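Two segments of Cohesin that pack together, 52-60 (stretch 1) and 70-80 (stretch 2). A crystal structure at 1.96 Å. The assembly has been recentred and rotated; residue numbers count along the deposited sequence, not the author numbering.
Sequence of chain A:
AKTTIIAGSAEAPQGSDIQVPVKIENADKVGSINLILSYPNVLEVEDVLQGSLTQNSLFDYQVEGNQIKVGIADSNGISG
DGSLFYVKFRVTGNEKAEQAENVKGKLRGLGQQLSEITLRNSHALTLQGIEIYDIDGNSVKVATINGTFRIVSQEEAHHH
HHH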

# COMPACT_ATOMS: atom_id res chain seq x y z
N SER A 52 1.78 -22.03 4.09
CA SER A 52 2.79 -21.54 3.15
C SER A 52 3.30 -20.15 3.51
O SER A 52 4.38 -19.75 3.11
CB SER A 52 2.22 -21.52 1.72
OG SER A 52 1.19 -20.55 1.57
N LEU A 53 2.52 -19.42 4.29
CA LEU A 53 2.90 -18.05 4.63
C LEU A 53 3.51 -17.92 6.01
O LEU A 53 4.04 -16.87 6.35
CB LEU A 53 1.68 -17.12 4.55
CG LEU A 53 1.06 -16.97 3.17
CD1 LEU A 53 -0.28 -16.19 3.27
CD2 LEU A 53 2.04 -16.24 2.26
N THR A 54 3.41 -18.97 6.82
CA THR A 54 3.72 -18.83 8.24
C THR A 54 4.81 -19.81 8.69
O THR A 54 4.94 -20.08 9.88
CB THR A 54 2.46 -19.07 9.10
OG1 THR A 54 1.84 -20.29 8.70
CG2 THR A 54 1.44 -17.91 8.94
N GLN A 55 5.57 -20.36 7.74
CA GLN A 55 6.63 -21.32 8.05
C GLN A 55 7.63 -20.73 9.05
O GLN A 55 8.27 -21.45 9.81
CB GLN A 55 7.38 -21.73 6.79
CG GLN A 55 6.61 -22.62 5.82
CD GLN A 55 6.27 -23.97 6.42
OE1 GLN A 55 7.15 -24.67 6.90
NE2 GLN A 55 5.00 -24.32 6.42
N ASN A 56 7.77 -19.40 9.03
CA ASN A 56 8.77 -18.74 9.87
C ASN A 56 8.16 -17.71 10.82
O ASN A 56 8.87 -16.97 11.49
CB ASN A 56 9.87 -18.13 9.00
CG ASN A 56 10.69 -19.20 8.29
OD1 ASN A 56 10.60 -19.36 7.06
ND2 ASN A 56 11.47 -19.93 9.05
N SER A 57 6.83 -17.69 10.88
CA SER A 57 6.11 -16.86 11.83
C SER A 57 6.19 -17.47 13.24
O SER A 57 6.52 -18.64 13.39
CB SER A 57 4.63 -16.78 11.43
OG SER A 57 4.50 -16.33 10.10
N LEU A 58 5.89 -16.67 14.26
CA LEU A 58 5.67 -17.22 15.59
C LEU A 58 4.26 -17.79 15.59
O LEU A 58 3.30 -17.05 15.37
CB LEU A 58 5.76 -16.11 16.64
CG LEU A 58 5.67 -16.51 18.11
CD1 LEU A 58 6.75 -17.52 18.45
CD2 LEU A 58 5.80 -15.30 19.00
N PHE A 59 4.13 -19.09 15.85
CA PHE A 59 2.87 -19.81 15.63
C PHE A 59 2.42 -20.60 16.86
O PHE A 59 3.18 -21.39 17.40
CB PHE A 59 3.08 -20.75 14.44
CG PHE A 59 1.84 -21.52 14.03
CD1 PHE A 59 0.88 -20.94 13.22
CD2 PHE A 59 1.68 -22.84 14.42
CE1 PHE A 59 -0.25 -21.65 12.83
CE2 PHE A 59 0.55 -23.56 14.04
CZ PHE A 59 -0.42 -22.96 13.24
N ASP A 60 1.19 -20.37 17.33
CA ASP A 60 0.66 -21.12 18.48
C ASP A 60 -0.74 -21.63 18.17
O ASP A 60 -1.49 -20.99 17.43
CB ASP A 60 0.61 -20.25 19.73
CG ASP A 60 1.97 -20.00 20.33
OD1 ASP A 60 2.56 -20.96 20.86
OD2 ASP A 60 2.44 -18.84 20.28
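Stretch 2 70-80: VGIADSNGISG

The first strand of stretch 2 pairs antiparallel with the strand of stretch 1. This strand, which includes Val70 to Ala73, runs alongside strand 58-60 with an angle of 174° between their N-to-C directions and a closest axial approach of 4.8 Å. Beyond Asp74 the chain turns a corner and heads off roughly crosswise in a second short strand around Ile78, which meets the loop of stretch 1 instead of its strand.

Ser52, at the start of stretch 1, is out of reach of stretch 2, and the contact begins with Leu53. Its CA-to-CB bond points toward stretch 2, and in the m, t rotamer its CD1 lies 3.9 Å from CG2 of Ile78, a pairing of aliphatic chains that covers part of Leu53, while Ile78 is buried. Thr54 points sideways, yet its methyl CG2 reaches 3.9 Å from Ile72 CG2 and equally 3.9 Å from Ile78 CD1, so a small apolar group rests against two isoleucine side chains that also touch each other. Gln55 points away and Asn56 makes no contact, as suits exposed polar residues in a loop.

Ser57 turns back toward stretch 2. Its OG donates a short hydrogen bond of 2.6 Å to OD2 of Asp74, a small hydroxyl well matched to a buried carboxylate. The other carboxylate oxygen of Asp74, OD1, accepts hydrogen bonds from Asn76 N (2.9 Å) and Asn76 ND2 (2.8 Å), so the aspartate ties the loop of stretch 1 to its own type I turn, Asp74 to Gly77. Glycine suits the last position of that turn because its phi of 85° and psi of 142° would jam a CB against the preceding carbonyl oxygen.

The ladder starts at Leu58, which faces Ala73 in a hydrogen-bonded pair: Leu58 N to Ala73 O is 2.8 Å and Ala73 N to Leu58 O is 2.9 Å. Their CB atoms are 4.3 Å apart on one face of the sheet, an apolar contact in which the exposed leucine meets the small methyl of Ala73.

Phe59 projects from the opposite face, where it forms a non-hydrogen-bonded pair with Ile72, their CA atoms 4.8 Å apart. Its t rotamer leans the ring toward the neighbouring strand, with CD1 of Phe59 3.7 Å from Ile72 CG1 and CE1 of Phe59 3.9 Å from Val70 CG1; the long aromatic side chain reaches two residues.

Asp60 closes the register against Gly71 with two nearly linear bonds, Asp60 N to Gly71 O and Gly71 N to Asp60 O, each 2.8 Å. Its exposed carboxylate shares the face of Leu58. Glycine is not forced opposite it, since there is room for a CB.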

# COMPACT_ATOMS: atom_id res chain seq x y z
N VAL A 70 -5.94 -20.32 17.31
CA VAL A 70 -4.69 -20.18 16.61
C VAL A 70 -4.18 -18.77 16.77
O VAL A 70 -4.94 -17.82 16.63
CB VAL A 70 -4.85 -20.48 15.09
CG1 VAL A 70 -3.55 -20.15 14.35
CG2 VAL A 70 -5.26 -21.93 14.88
N GLY A 71 -2.89 -18.65 17.06
CA GLY A 71 -2.27 -17.35 17.18
C GLY A 71 -1.08 -17.30 16.26
O GLY A 71 -0.24 -18.22 16.25
N ILE A 72 -0.98 -16.23 15.47
CA ILE A 72 0.15 -16.04 14.57
C ILE A 72 0.71 -14.62 14.76
O ILE A 72 -0.05 -13.64 14.77
CB ILE A 72 -0.27 -16.19 13.09
CG1 ILE A 72 -0.71 -17.63 12.81
CG2 ILE A 72 0.89 -15.82 12.17
CD1 ILE A 72 -1.57 -17.80 11.58
N ALA A 73 2.02 -14.52 14.91
CA ALA A 73 2.67 -13.22 14.92
C ALA A 73 3.88 -13.24 13.99
O ALA A 73 4.64 -14.20 13.95
CB ALA A 73 3.08 -12.82 16.33
N ASP A 74 4.06 -12.16 13.23
CA ASP A 74 5.12 -12.15 12.25
C ASP A 74 5.58 -10.73 11.96
O ASP A 74 4.93 -9.99 11.21
CB ASP A 74 4.65 -12.85 10.98
CG ASP A 74 5.78 -13.13 10.02
OD1 ASP A 74 6.77 -12.35 10.01
OD2 ASP A 74 5.66 -14.13 9.28
N SER A 75 6.72 -10.36 12.53
CA SER A 75 7.26 -9.01 12.40
C SER A 75 7.57 -8.61 10.96
O SER A 75 7.63 -7.42 10.66
CB SER A 75 8.51 -8.85 13.27
OG SER A 75 9.62 -9.54 12.70
N ASN A 76 7.75 -9.58 10.06
CA ASN A 76 7.97 -9.28 8.63
C ASN A 76 6.73 -8.76 7.92
O ASN A 76 6.81 -8.09 6.88
CB ASN A 76 8.41 -10.53 7.86
CG ASN A 76 9.65 -11.17 8.44
OD1 ASN A 76 10.77 -10.75 8.15
ND2 ASN A 76 9.46 -12.21 9.24
N GLY A 77 5.58 -9.10 8.48
CA GLY A 77 4.33 -8.86 7.78
C GLY A 77 4.01 -10.00 6.84
O GLY A 77 4.90 -10.57 6.21
N ILE A 78 2.74 -10.34 6.76
CA ILE A 78 2.22 -11.33 5.82
C ILE A 78 1.38 -10.60 4.79
O ILE A 78 0.48 -9.84 5.16
CB ILE A 78 1.34 -12.34 6.58
CG1 ILE A 78 2.22 -13.19 7.52
CG2 ILE A 78 0.59 -13.26 5.62
CD1 ILE A 78 1.39 -14.06 8.49
N SER A 79 1.66 -10.81 3.51
CA SER A 79 0.91 -10.17 2.45
C SER A 79 0.56 -11.17 1.36
O SER A 79 1.19 -12.22 1.25
CB SER A 79 1.73 -9.03 1.82
OG SER A 79 2.03 -8.03 2.78
N GLY A 80 -0.43 -10.83 0.54
CA GLY A 80 -0.82 -11.65 -0.59
C GLY A 80 -1.75 -12.79 -0.23
O GLY A 80 -2.55 -12.69 0.71